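Side-chain contacts in glycoside Hydrolase (Bacteroides uniformis, PDB 5TA0), which probably hydrolyses agarose as a glycoside hydrolase of a human gut bacterium, and in this engineered variant holds a bound neoagarooctaose: residues A[174-179]-A[196-201]; A[310-315]-A[529-534]; A[590-595]-A[605-610]. One frame throughout, in Å; residues are numbered along the deposited sequence.

Contact 1. Residues A[174-179]-A[196-201]; sequences EFYGRY and GFCEVI
Tyr176 reaches from helix 170-183 to Cys198 and Glu199 on the neighbouring strand, and accounts for 78 of the 140 Å² buried between the segments. Its CB points toward the strand, and CG lies anti to the backbone N (chi1 -162°), so the ring bridges a backbone gap whose shortest CA to CA distance, Tyr176 to Val200, is 8.8 Å. CB and CG stop short of the strand; contact begins at the far end of the ring. CE2 comes 3.4 Å from Glu199 O, which lies at the ring edge near its plane, while CZ is 4.0 Å from Cys198 CB. At the tip, OH donates a hydrogen bond of 2.7 Å to Glu199 O. The C=O...donor angle is 149° and the donor is tilted 25° from the carbonyl plane. This same OH rests 3.5 Å from Cys198 CB, and Cys198 SG stands obliquely to the ring, 5.2 Å from its centroid, as a sulfur-aromatic contact. The backbone carbonyl of Glu199 is thus held on the helix side, whereas its carboxylate is bound by Arg83, Ser324 and Thr279; the Glu199 side chain lies about 8 Å from a bound 3,6-anhydro-L-galactose unit. Strand 197-199 belongs to the parallel barrel sheet, and helix 170-183 makes the beta-alpha-beta crossover into it from strand 134-140. Tyr176 is packed between Leu138 and Asn140 of that strand, Ile88 of helix 86-94, and Ile229 and Val233 of helix 219-236.

Contact 2. Residues A[310-315]-A[529-534]; sequences YSMIKL and KYYATD. With EDO (1,2-ethanediol), chain I.
One face of the Tyr531 ring carries Met312 CG, which sits 3.7 Å above the plane, displaced toward the rim. The two side chains cross at about a right angle. CG lies 23° off the ring normal, over the face, in a CH-pi contact, and its closest ring atom is Tyr531 CD2 at 3.8 Å. Because the Met312 chain bends at chi2 (-68°) and again at chi3, SD does not continue across the face but stays oblique, 5.0 Å from the ring centroid, in a looser Met-aromatic contact. Val318 and Thr636 also touch this tyrosine, and its OH is hydrogen-bonded to Glu308, one turn back on the same helix as Met312. The contact therefore joins helix 298-315, on the outside of the parallel barrel, to strand 523-538 of a five-stranded mixed sheet. Salt bridges from Lys529 to Asp305 and Glu308 fasten the same junction. Further along, Ile313 packs against backbone instead of a side chain: CD1 is 3.9 Å from Asp534 C, and CG1 is 4.0 Å from Thr533 O. An alanine here would remove both atoms, and is likely to open a gap between the helix and the Thr533-Asp534 backbone. Thr533 O accepts a 2.9 Å hydrogen bond from O1 of an ethanediol, probably from the crystallisation liquor, and that O1 also lies 3.6 Å from Ile313 CG1.

Contact 3. Residues A[590-595]-A[605-610]; sequences NFRGDV and VIEVPV. With EDO (1,2-ethanediol), chain P.
Arg592 grips the Glu607 carboxylate side-on with two nitrogens, each taking a different oxygen. NE donates to Glu607 OE1 at 2.9 Å in an almost straight bond (N-H...O 175°), and NH2 donates to Glu607 OE2 at 2.8 Å, nearly as straight. Both oxygens are met on their syn side, with the donors somewhat out of the carboxylate plane, and the guanidinium and carboxylate planes are only 15° apart, the geometry of a side-on bidentate salt bridge. The bend of the arginine chain at chi3 (-66°) turns this NE edge to the glutamate. NH1 forms a second salt bridge, with Glu359, so this buried guanidinium is shared by two carboxylates. A water behind the bridge accepts from Arg592 N at 3.0 Å and from Glu607 N at 3.1 Å; Val605 O and Glu607 OE1 are among the acceptors competing for its protons. A second water donates to Asn590 O at 2.9 Å and to Glu607 O at 2.8 Å. Waters thus bridge the two backbones where a further strand might otherwise pair: strand 602-609 is an outermost strand of its five-stranded sheet, and the irregular loop 590-595 runs beside it. Next to the waters, the packing is apolar. Ile606 CD1 approaches the Phe591 ring obliquely, 3.6 Å from CD1 of Phe591, and the same ring meets Phe602 edge-to-face and touches Ser298 at the start of helix 298-315. Beyond Gly593, Val595 O accepts a hydrogen bond from an ethanediol that is also bonded to His570.

How the contacts relate
From the N terminus the three contacts follow in series, none nesting within or crossing another. Contact 1 closes a short link, its segments 17 residues apart, within the parallel barrel, joining a helix to the strand that follows it. Contact 2 spans 214 residues and brings barrel helix 298-315 against strand 523-538 of the five-stranded sheet. Contact 3 returns to a local closure, 10 residues apart, at the outermost strand 602-609 of that sheet. Contacts 2 and 3 are neighbours, with centres 21 Å apart: contact 2 includes the end of helix 298-315, and Phe591 and Val605 of contact 3 pack on its first turns. Contacts 1 and 3 lie on opposite sides of the chain's centre, 40 Å apart between centres.

Contact 1. Residues A[174-179]-A[196-201]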
loop_
_atom_site.group_PDB
_atom_site.type_symbol
_atom_site.label_atom_id
_atom_site.label_comp_id
_atom_site.label_asym_id
_atom_site.label_seq_id
_atom_site.Cartn_x
_atom_site.Cartn_y
_atom_site.Cartn_z
ATOM N N GLU A 174 -4.498 25.152 -12.163
ATOM C CA GLU A 174 -4.114 26.446 -11.622
ATOM C C GLU A 174 -4.619 26.582 -10.195
ATOM O O GLU A 174 -3.894 27.055 -9.325
ATOM C CB GLU A 174 -4.617 27.595 -12.485
ATOM C CG GLU A 174 -4.225 28.936 -11.914
ATOM C CD GLU A 174 -4.679 30.130 -12.718
ATOM O OE1 GLU A 174 -5.069 31.120 -12.067
ATOM O OE2 GLU A 174 -4.578 30.119 -13.958
ATOM N N PHE A 175 -5.871 26.184 -9.946
ATOM C CA PHE A 175 -6.372 26.185 -8.580
ATOM C C PHE A 175 -5.413 25.395 -7.674
ATOM O O PHE A 175 -5.045 25.840 -6.579
ATOM C CB PHE A 175 -7.804 25.596 -8.507
ATOM C CG PHE A 175 -8.183 25.193 -7.108
ATOM C CD1 PHE A 175 -8.541 26.153 -6.150
ATOM C CD2 PHE A 175 -8.096 23.874 -6.709
ATOM C CE1 PHE A 175 -8.780 25.772 -4.837
ATOM C CE2 PHE A 175 -8.333 23.514 -5.398
ATOM C CZ PHE A 175 -8.689 24.452 -4.478
ATOM N N TYR A 176 -5.077 24.178 -8.092
ATOM C CA TYR A 176 -4.255 23.308 -7.228
ATOM C C TYR A 176 -2.871 23.909 -6.984
ATOM O O TYR A 176 -2.372 23.944 -5.850
ATOM C CB TYR A 176 -4.159 21.929 -7.869
ATOM C CG TYR A 176 -3.736 20.759 -7.004
ATOM C CD1 TYR A 176 -3.651 20.810 -5.599
ATOM C CD2 TYR A 176 -3.476 19.531 -7.609
ATOM C CE1 TYR A 176 -3.338 19.679 -4.851
ATOM C CE2 TYR A 176 -3.173 18.402 -6.857
ATOM C CZ TYR A 176 -3.089 18.483 -5.484
ATOM O OH TYR A 176 -2.796 17.401 -4.693
ATOM N N GLY A 177 -2.234 24.380 -8.053
ATOM C CA GLY A 177 -0.902 24.997 -7.905
ATOM C C GLY A 177 -0.939 26.244 -7.027
ATOM O O GLY A 177 -0.077 26.419 -6.166
ATOM N N ARG A 178 -1.934 27.102 -7.218
ATOM C CA ARG A 178 -2.041 28.319 -6.398
ATOM C C ARG A 178 -2.337 27.963 -4.954
ATOM O O ARG A 178 -1.791 28.550 -4.036
ATOM C CB ARG A 178 -3.088 29.276 -6.931
ATOM C CG ARG A 178 -2.716 29.981 -8.224
ATOM C CD ARG A 178 -3.820 30.960 -8.579
ATOM N NE ARG A 178 -3.474 31.748 -9.746
ATOM C CZ ARG A 178 -2.623 32.763 -9.751
ATOM N NH1 ARG A 178 -2.071 33.173 -8.632
ATOM N NH2 ARG A 178 -2.332 33.358 -10.910
ATOM N N TYR A 179 -3.211 26.986 -4.732
ATOM C CA TYR A 179 -3.525 26.571 -3.372
ATOM C C TYR A 179 -2.251 26.192 -2.620
ATOM O O TYR A 179 -2.019 26.625 -1.472
ATOM C CB TYR A 179 -4.491 25.359 -3.395
ATOM C CG TYR A 179 -4.835 24.851 -2.017
ATOM C CD1 TYR A 179 -4.050 23.883 -1.404
ATOM C CD2 TYR A 179 -5.904 25.381 -1.325
ATOM C CE1 TYR A 179 -4.317 23.456 -0.110
ATOM C CE2 TYR A 179 -6.225 24.932 -0.046
ATOM C CZ TYR A 179 -5.422 23.988 0.562
ATOM O OH TYR A 179 -5.693 23.546 1.829
ATOM N N GLY A 196 4.729 16.417 0.981
ATOM C CA GLY A 196 5.726 15.596 0.320
ATOM C C GLY A 196 5.309 15.073 -1.036
ATOM O O GLY A 196 6.140 14.801 -1.900
ATOM N N PHE A 197 3.981 14.908 -1.227
ATOM C CA PHE A 197 3.426 14.274 -2.423
ATOM C C PHE A 197 2.081 14.899 -2.727
ATOM O O PHE A 197 1.275 15.095 -1.816
ATOM C CB PHE A 197 3.195 12.780 -2.180
ATOM C CG PHE A 197 4.427 12.021 -1.807
ATOM C CD1 PHE A 197 5.211 11.408 -2.766
ATOM C CD2 PHE A 197 4.833 11.960 -0.476
ATOM C CE1 PHE A 197 6.348 10.692 -2.392
ATOM C CE2 PHE A 197 5.998 11.291 -0.122
ATOM C CZ PHE A 197 6.739 10.658 -1.079
ATOM N N CYS A 198 1.835 15.192 -3.998
ATOM C CA CYS A 198 0.539 15.669 -4.483
ATOM C C CYS A 198 -0.051 14.673 -5.451
ATOM O O CYS A 198 0.332 14.596 -6.620
ATOM C CB CYS A 198 0.674 17.049 -5.119
ATOM S SG CYS A 198 1.075 18.361 -3.940
ATOM N N GLU A 199 -1.042 13.938 -4.969
ATOM C CA GLU A 199 -1.864 13.138 -5.855
ATOM C C GLU A 199 -2.807 14.081 -6.580
ATOM O O GLU A 199 -3.244 15.075 -6.030
ATOM C CB GLU A 199 -2.671 12.102 -5.074
ATOM C CG GLU A 199 -1.873 11.071 -4.273
ATOM C CD GLU A 199 -2.803 10.179 -3.458
ATOM O OE1 GLU A 199 -3.573 10.705 -2.628
ATOM O OE2 GLU A 199 -2.791 8.934 -3.719
ATOM N N VAL A 200 -3.129 13.747 -7.824
ATOM C CA VAL A 200 -4.008 14.625 -8.610
ATOM C C VAL A 200 -5.451 14.578 -8.099
ATOM O O VAL A 200 -6.066 15.610 -7.779
ATOM C CB VAL A 200 -3.909 14.278 -10.116
ATOM C CG1 VAL A 200 -4.990 14.981 -10.936
ATOM C CG2 VAL A 200 -2.509 14.646 -10.633
ATOM N N ILE A 201 -6.003 13.371 -8.053
ATOM C CA ILE A 201 -7.453 13.224 -7.812
ATOM C C ILE A 201 -7.776 11.848 -7.263
ATOM O O ILE A 201 -7.253 10.836 -7.742
ATOM C CB ILE A 201 -8.243 13.569 -9.103
ATOM C CG1 ILE A 201 -9.746 13.703 -8.847
ATOM C CG2 ILE A 201 -7.935 12.582 -10.223
ATOM C CD1 ILE A 201 -10.497 14.201 -10.037
#

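Contact 2. Residues A[310-315]-A[529-534]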
loop_
_atom_site.group_PDB
_atom_site.type_symbol
_atom_site.label_atom_id
_atom_site.label_comp_id
_atom_site.label_asym_id
_atom_site.label_seq_id
_atom_site.Cartn_x
_atom_site.Cartn_y
_atom_site.Cartn_z
ATOM N N TYR A 310 5.140 -3.289 -17.125
ATOM C CA TYR A 310 4.752 -2.437 -18.255
ATOM C C TYR A 310 5.439 -1.076 -18.194
ATOM O O TYR A 310 5.830 -0.515 -19.236
ATOM C CB TYR A 310 3.242 -2.337 -18.468
ATOM C CG TYR A 310 2.929 -1.638 -19.752
ATOM C CD1 TYR A 310 2.362 -0.370 -19.771
ATOM C CD2 TYR A 310 3.309 -2.188 -20.961
ATOM C CE1 TYR A 310 2.141 0.307 -20.959
ATOM C CE2 TYR A 310 3.079 -1.546 -22.151
ATOM C CZ TYR A 310 2.504 -0.300 -22.158
ATOM O OH TYR A 310 2.291 0.363 -23.340
ATOM N N SER A 311 5.651 -0.540 -16.983
ATOM C CA SER A 311 6.462 0.659 -16.847
ATOM C C SER A 311 7.862 0.459 -17.424
ATOM O O SER A 311 8.373 1.317 -18.133
ATOM C CB SER A 311 6.524 1.099 -15.391
ATOM O OG SER A 311 5.233 1.404 -14.881
ATOM N N MET A 312 8.463 -0.690 -17.133
ATOM C CA MET A 312 9.768 -0.974 -17.752
ATOM C C MET A 312 9.697 -0.998 -19.271
ATOM O O MET A 312 10.500 -0.375 -19.939
ATOM C CB MET A 312 10.325 -2.305 -17.230
ATOM C CG MET A 312 10.879 -2.193 -15.822
ATOM S SD MET A 312 12.383 -1.198 -15.651
ATOM C CE MET A 312 13.525 -2.231 -16.563
ATOM N N ILE A 313 8.711 -1.689 -19.822
ATOM C CA ILE A 313 8.609 -1.803 -21.287
ATOM C C ILE A 313 8.401 -0.425 -21.941
ATOM O O ILE A 313 9.100 -0.058 -22.875
ATOM C CB ILE A 313 7.481 -2.771 -21.683
ATOM C CG1 ILE A 313 7.875 -4.217 -21.347
ATOM C CG2 ILE A 313 7.086 -2.641 -23.168
ATOM C CD1 ILE A 313 6.734 -5.183 -21.300
ATOM N N LYS A 314 7.445 0.346 -21.431
ATOM C CA LYS A 314 7.056 1.594 -22.073
ATOM C C LYS A 314 7.904 2.770 -21.656
ATOM O O LYS A 314 8.306 3.584 -22.519
ATOM C CB LYS A 314 5.578 1.876 -21.775
ATOM C CG LYS A 314 5.033 3.182 -22.336
ATOM C CD LYS A 314 5.098 3.257 -23.861
ATOM C CE LYS A 314 4.524 4.577 -24.328
ATOM N NZ LYS A 314 4.589 4.718 -25.811
ATOM N N LEU A 315 8.109 2.949 -20.341
ATOM C CA LEU A 315 8.855 4.105 -19.830
ATOM C C LEU A 315 10.352 3.835 -19.669
ATOM O O LEU A 315 11.131 4.761 -19.506
ATOM C CB LEU A 315 8.306 4.561 -18.472
ATOM C CG LEU A 315 6.792 4.805 -18.449
ATOM C CD1 LEU A 315 6.366 5.162 -17.023
ATOM C CD2 LEU A 315 6.417 5.909 -19.433
ATOM N N LYS A 529 15.666 -7.530 -8.643
ATOM C CA LYS A 529 14.500 -7.968 -9.417
ATOM C C LYS A 529 14.683 -7.595 -10.877
ATOM O O LYS A 529 15.010 -6.435 -11.199
ATOM C CB LYS A 529 13.243 -7.339 -8.848
ATOM C CG LYS A 529 11.973 -7.866 -9.450
ATOM C CD LYS A 529 10.790 -7.347 -8.669
ATOM C CE LYS A 529 9.482 -7.885 -9.202
ATOM N NZ LYS A 529 8.385 -7.467 -8.292
ATOM N N TYR A 530 14.470 -8.572 -11.758
ATOM C CA TYR A 530 14.681 -8.418 -13.195
ATOM C C TYR A 530 13.377 -8.625 -13.945
ATOM O O TYR A 530 12.557 -9.456 -13.552
ATOM C CB TYR A 530 15.746 -9.388 -13.686
ATOM C CG TYR A 530 17.123 -9.117 -13.152
ATOM C CD1 TYR A 530 17.981 -8.235 -13.794
ATOM C CD2 TYR A 530 17.580 -9.742 -12.002
ATOM C CE1 TYR A 530 19.248 -7.957 -13.293
ATOM C CE2 TYR A 530 18.865 -9.494 -11.514
ATOM C CZ TYR A 530 19.681 -8.593 -12.150
ATOM O OH TYR A 530 20.959 -8.353 -11.675
ATOM N N TYR A 531 13.211 -7.864 -15.021
ATOM C CA TYR A 531 11.988 -7.876 -15.812
ATOM C C TYR A 531 12.246 -8.511 -17.167
ATOM O O TYR A 531 13.372 -8.522 -17.646
ATOM C CB TYR A 531 11.469 -6.439 -15.953
ATOM C CG TYR A 531 11.141 -5.862 -14.605
ATOM C CD1 TYR A 531 9.893 -6.054 -14.034
ATOM C CD2 TYR A 531 12.103 -5.192 -13.874
ATOM C CE1 TYR A 531 9.606 -5.590 -12.748
ATOM C CE2 TYR A 531 11.828 -4.702 -12.601
ATOM C CZ TYR A 531 10.571 -4.903 -12.056
ATOM O OH TYR A 531 10.291 -4.456 -10.766
ATOM N N ALA A 532 11.207 -9.048 -17.767
ATOM C CA ALA A 532 11.295 -9.640 -19.107
ATOM C C ALA A 532 11.220 -8.562 -20.185
ATOM O O ALA A 532 10.841 -7.405 -19.956
ATOM C CB ALA A 532 10.184 -10.650 -19.297
ATOM N N THR A 533 11.562 -8.950 -21.412
ATOM C CA THR A 533 11.487 -8.043 -22.528
ATOM C C THR A 533 10.069 -7.769 -23.013
ATOM O O THR A 533 9.852 -6.803 -23.704
ATOM C CB THR A 533 12.290 -8.541 -23.741
ATOM O OG1 THR A 533 11.755 -9.793 -24.185
ATOM C CG2 THR A 533 13.780 -8.732 -23.378
ATOM N N ASP A 534 9.118 -8.628 -22.657
ATOM C CA ASP A 534 7.740 -8.503 -23.120
ATOM C C ASP A 534 6.811 -9.028 -22.028
ATOM O O ASP A 534 7.268 -9.529 -21.006
ATOM C CB ASP A 534 7.564 -9.304 -24.428
ATOM C CG ASP A 534 6.476 -8.774 -25.327
ATOM O OD1 ASP A 534 5.635 -7.954 -24.910
ATOM O OD2 ASP A 534 6.487 -9.199 -26.514
HETATM C C1 EDO I . 11.988 -3.616 -23.830
HETATM O O1 EDO I . 11.174 -4.307 -22.886
HETATM C C2 EDO I . 13.441 -3.882 -23.494
HETATM O O2 EDO I . 13.651 -5.280 -23.304
#

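Contact 3. Residues A[590-595]-A[605-610]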
loop_
_atom_site.group_PDB
_atom_site.type_symbol
_atom_site.label_atom_id
_atom_site.label_comp_id
_atom_site.label_asym_id
_atom_site.label_seq_id
_atom_site.Cartn_x
_atom_site.Cartn_y
_atom_site.Cartn_z
ATOM N N ASN A 590 1.574 -25.321 -4.145
ATOM C CA ASN A 590 1.156 -24.229 -3.260
ATOM C C ASN A 590 1.778 -22.905 -3.692
ATOM O O ASN A 590 2.957 -22.853 -4.043
ATOM C CB ASN A 590 1.501 -24.518 -1.794
ATOM C CG ASN A 590 0.750 -23.620 -0.809
ATOM O OD1 ASN A 590 -0.244 -22.977 -1.155
ATOM N ND2 ASN A 590 1.221 -23.578 0.431
ATOM N N PHE A 591 0.961 -21.854 -3.674
ATOM C CA PHE A 591 1.399 -20.487 -3.954
ATOM C C PHE A 591 0.943 -19.579 -2.825
ATOM O O PHE A 591 0.222 -19.988 -1.920
ATOM C CB PHE A 591 0.904 -20.009 -5.337
ATOM C CG PHE A 591 -0.567 -20.198 -5.557
ATOM C CD1 PHE A 591 -1.030 -21.292 -6.275
ATOM C CD2 PHE A 591 -1.498 -19.306 -5.040
ATOM C CE1 PHE A 591 -2.391 -21.488 -6.479
ATOM C CE2 PHE A 591 -2.857 -19.496 -5.232
ATOM C CZ PHE A 591 -3.311 -20.587 -5.958
ATOM N N ARG A 592 1.400 -18.336 -2.867
ATOM C CA ARG A 592 1.124 -17.387 -1.808
ATOM C C ARG A 592 -0.363 -17.029 -1.729
ATOM O O ARG A 592 -0.923 -16.434 -2.657
ATOM C CB ARG A 592 1.978 -16.149 -2.077
ATOM C CG ARG A 592 1.960 -15.132 -0.981
ATOM C CD ARG A 592 2.455 -13.810 -1.471
ATOM N NE ARG A 592 3.864 -13.752 -1.870
ATOM C CZ ARG A 592 4.786 -12.936 -1.353
ATOM N NH1 ARG A 592 4.504 -12.145 -0.330
ATOM N NH2 ARG A 592 6.013 -12.892 -1.861
ATOM N N GLY A 593 -1.001 -17.385 -0.617
ATOM C CA GLY A 593 -2.389 -17.062 -0.378
ATOM C C GLY A 593 -3.414 -18.000 -0.987
ATOM O O GLY A 593 -3.104 -19.154 -1.325
ATOM N N ASP A 594 -4.629 -17.485 -1.114
ATOM C CA ASP A 594 -5.808 -18.323 -1.294
ATOM C C ASP A 594 -6.079 -18.676 -2.748
ATOM O O ASP A 594 -5.571 -18.042 -3.676
ATOM C CB ASP A 594 -7.034 -17.689 -0.616
ATOM C CG ASP A 594 -7.649 -16.572 -1.413
ATOM O OD1 ASP A 594 -7.116 -15.438 -1.371
ATOM O OD2 ASP A 594 -8.676 -16.788 -2.088
ATOM N N VAL A 595 -6.895 -19.709 -2.963
ATOM C CA VAL A 595 -7.151 -20.195 -4.331
ATOM C C VAL A 595 -8.144 -19.339 -5.132
ATOM O O VAL A 595 -8.419 -19.629 -6.293
ATOM C CB VAL A 595 -7.592 -21.684 -4.380
ATOM C CG1 VAL A 595 -6.504 -22.573 -3.796
ATOM C CG2 VAL A 595 -8.938 -21.892 -3.689
ATOM N N VAL A 605 0.414 -14.147 -8.892
ATOM C CA VAL A 605 1.781 -14.588 -9.180
ATOM C C VAL A 605 2.078 -15.913 -8.483
ATOM O O VAL A 605 1.960 -16.022 -7.260
ATOM C CB VAL A 605 2.792 -13.509 -8.763
ATOM C CG1 VAL A 605 4.220 -14.033 -8.794
ATOM C CG2 VAL A 605 2.645 -12.300 -9.646
ATOM N N ILE A 606 2.469 -16.896 -9.286
ATOM C CA ILE A 606 2.985 -18.162 -8.792
ATOM C C ILE A 606 4.497 -18.014 -8.684
ATOM O O ILE A 606 5.195 -17.808 -9.684
ATOM C CB ILE A 606 2.662 -19.321 -9.773
ATOM C CG1 ILE A 606 1.181 -19.357 -10.172
ATOM C CG2 ILE A 606 3.107 -20.657 -9.191
ATOM C CD1 ILE A 606 0.214 -19.434 -9.048
ATOM N N GLU A 607 4.990 -18.101 -7.454
ATOM C CA GLU A 607 6.417 -17.985 -7.171
ATOM C C GLU A 607 7.085 -19.370 -7.262
ATOM O O GLU A 607 6.647 -20.323 -6.615
ATOM C CB GLU A 607 6.620 -17.343 -5.802
ATOM C CG GLU A 607 6.288 -15.866 -5.831
ATOM C CD GLU A 607 5.987 -15.305 -4.463
ATOM O OE1 GLU A 607 4.883 -15.538 -3.935
ATOM O OE2 GLU A 607 6.885 -14.667 -3.878
ATOM N N VAL A 608 8.122 -19.461 -8.092
ATOM C CA VAL A 608 8.757 -20.723 -8.463
ATOM C C VAL A 608 10.244 -20.661 -8.088
ATOM O O VAL A 608 11.026 -19.994 -8.774
ATOM C CB VAL A 608 8.612 -20.991 -9.970
ATOM C CG1 VAL A 608 9.215 -22.354 -10.320
ATOM C CG2 VAL A 608 7.145 -20.925 -10.410
ATOM N N PRO A 609 10.649 -21.350 -7.009
ATOM C CA PRO A 609 12.087 -21.432 -6.737
ATOM C C PRO A 609 12.806 -22.093 -7.904
ATOM O O PRO A 609 12.275 -23.020 -8.527
ATOM C CB PRO A 609 12.146 -22.304 -5.490
ATOM C CG PRO A 609 10.838 -22.070 -4.812
ATOM C CD PRO A 609 9.864 -22.026 -5.961
ATOM N N VAL A 610 13.996 -21.608 -8.235
ATOM C CA VAL A 610 14.754 -22.153 -9.361
ATOM C C VAL A 610 16.213 -22.321 -8.951
ATOM O O VAL A 610 16.812 -21.455 -8.330
ATOM C CB VAL A 610 14.626 -21.306 -10.651
ATOM C CG1 VAL A 610 15.070 -19.879 -10.449
ATOM C CG2 VAL A 610 15.382 -21.957 -11.804
HETATM C C1 EDO P . -7.465 -21.620 -8.377
HETATM O O1 EDO P . -8.816 -21.605 -7.892
HETATM C C2 EDO P . -7.488 -22.201 -9.778
HETATM O O2 EDO P . -8.349 -21.422 -10.620
HETATM O O HOH W 1 4.928 -20.767 -4.448
HETATM O O HOH W 2 3.118 -17.446 -5.120
#